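Local coordinates for protein putative MAR1 (Leishmania donovani, PDB 1X9G) that belongs to the isochorismatase superfamily and is a putative ribonuclease whose catalytic activity the structure alone does not show, at the interface of chains A and B. Coordinates in Å, arbitrary orientation; residue numbers count along the deposited sequence, not the author numbering. Chains: chain A/B, Putative MAR1.

The interface of chains A and B. Residues chain A 12, 165-167, 175; chain B 122, 152, 156.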
loop_
_atom_site.group_PDB
_atom_site.type_symbol
_atom_site.label_atom_id
_atom_site.label_comp_id
_atom_site.label_asym_id
_atom_site.label_seq_id
_atom_site.Cartn_x
_atom_site.Cartn_y
_atom_site.Cartn_z
ATOM N N LEU A 12 13.646 -2.782 -12.845
ATOM C CA LEU A 12 12.969 -1.679 -13.570
ATOM C C LEU A 12 12.975 -1.943 -15.085
ATOM O O LEU A 12 13.288 -3.057 -15.491
ATOM C CB LEU A 12 13.633 -0.337 -13.239
ATOM C CG LEU A 12 13.628 0.168 -11.799
ATOM C CD1 LEU A 12 14.697 1.181 -11.572
ATOM C CD2 LEU A 12 12.279 0.787 -11.470
ATOM N N GLU A 165 4.790 -2.760 -12.881
ATOM C CA GLU A 165 5.324 -1.585 -12.167
ATOM C C GLU A 165 4.692 -0.304 -12.576
ATOM O O GLU A 165 4.655 0.006 -13.767
ATOM C CB GLU A 165 6.828 -1.431 -12.347
ATOM C CG GLU A 165 7.642 -2.694 -12.044
ATOM C CD GLU A 165 9.164 -2.451 -12.154
ATOM O OE1 GLU A 165 9.906 -3.378 -11.778
ATOM O OE2 GLU A 165 9.599 -1.361 -12.632
ATOM N N ILE A 166 4.212 0.447 -11.596
ATOM C CA ILE A 166 3.561 1.712 -11.845
ATOM C C ILE A 166 4.516 2.815 -11.462
ATOM O O ILE A 166 4.940 2.911 -10.301
ATOM C CB ILE A 166 2.202 1.827 -11.083
ATOM C CG1 ILE A 166 1.266 0.691 -11.520
ATOM C CG2 ILE A 166 1.472 3.180 -11.367
ATOM C CD1 ILE A 166 0.074 0.611 -10.683
ATOM N N THR A 167 4.898 3.630 -12.438
ATOM C CA THR A 167 5.728 4.806 -12.127
ATOM C C THR A 167 5.093 5.980 -12.868
ATOM O O THR A 167 3.905 6.225 -12.718
ATOM C CB THR A 167 7.236 4.609 -12.484
ATOM O OG1 THR A 167 7.340 4.024 -13.801
ATOM C CG2 THR A 167 7.985 3.698 -11.438
ATOM N N GLN A 175 14.570 5.391 -17.418
ATOM C CA GLN A 175 14.907 4.037 -17.035
ATOM C C GLN A 175 15.416 3.317 -18.273
ATOM O O GLN A 175 16.275 2.442 -18.183
ATOM C CB GLN A 175 13.688 3.315 -16.468
ATOM C CG GLN A 175 13.336 3.602 -14.973
ATOM C CD GLN A 175 11.971 3.015 -14.619
ATOM O OE1 GLN A 175 11.704 1.870 -14.931
ATOM N NE2 GLN A 175 11.087 3.814 -14.038
ATOM N N LEU B 122 15.637 6.046 -7.403
ATOM C CA LEU B 122 14.971 4.838 -7.870
ATOM C C LEU B 122 15.957 3.850 -8.579
ATOM O O LEU B 122 16.084 2.697 -8.186
ATOM C CB LEU B 122 13.741 5.237 -8.721
ATOM C CG LEU B 122 12.848 4.090 -9.242
ATOM C CD1 LEU B 122 11.978 3.452 -8.150
ATOM C CD2 LEU B 122 11.953 4.540 -10.408
ATOM N N ALA B 152 4.633 7.950 -6.747
ATOM C CA ALA B 152 4.664 6.692 -7.505
ATOM C C ALA B 152 5.969 5.898 -7.306
ATOM O O ALA B 152 5.949 4.696 -7.040
ATOM C CB ALA B 152 4.412 6.984 -9.007
ATOM N N LEU B 156 6.304 2.151 -5.508
ATOM C CA LEU B 156 7.011 1.042 -6.142
ATOM C C LEU B 156 8.026 0.468 -5.124
ATOM O O LEU B 156 8.059 -0.727 -4.858
ATOM C CB LEU B 156 7.821 1.547 -7.341
ATOM C CG LEU B 156 7.806 0.672 -8.582
ATOM C CD1 LEU B 156 9.092 0.864 -9.413
ATOM C CD2 LEU B 156 7.446 -0.829 -8.315
#
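B:Leu156 sets its isobutyl end against A:Glu165, A:Thr167 and A:Leu12, and its two methyls mostly meet different partners. CD1 points between A:Thr167 and A:Leu12, 3.7 Å from the methyl CG2 of the first and 3.8 Å from CD2 of the second. CD2 lies instead against the aliphatic stem of A:Glu165, 4.1 Å from its CB. That glutamate runs extended beyond CG, reaching towards A:Leu12, with its carboxylate oxygen OE2 3.9 Å from CD1 of B:Leu156. The branch carbon CG of B:Leu156 faces the backbone carbonyl O of A:Ile166 at 4.0 Å, while the isoleucine side chain points away from B:Leu156. At A:Thr167, chi1 of 46° leaves the methyl CG2 anti to the carbonyl carbon, turned towards B:Leu156. B:Leu122 meets the same A:Leu12 methyl from another direction, CD2 to CD2 at 3.9 Å, its side chain slanting across that of A:Leu12. This B:Leu122 methyl also touches the amide nitrogen NE2 of A:Gln175. Nearer the start of the helix that carries B:Leu156, the methyl of B:Ala152 packs against the backbone of A:Thr167, 3.8 Å from its O. Chain A thus offers strand 164-167, helix 169-176 and the N-terminal loop carrying A:Leu12, and chain B lays helices 117-130 and 147-158 against them, forming part of a contact between two copies in the deposited assembly of four, which may or may not be the biological one.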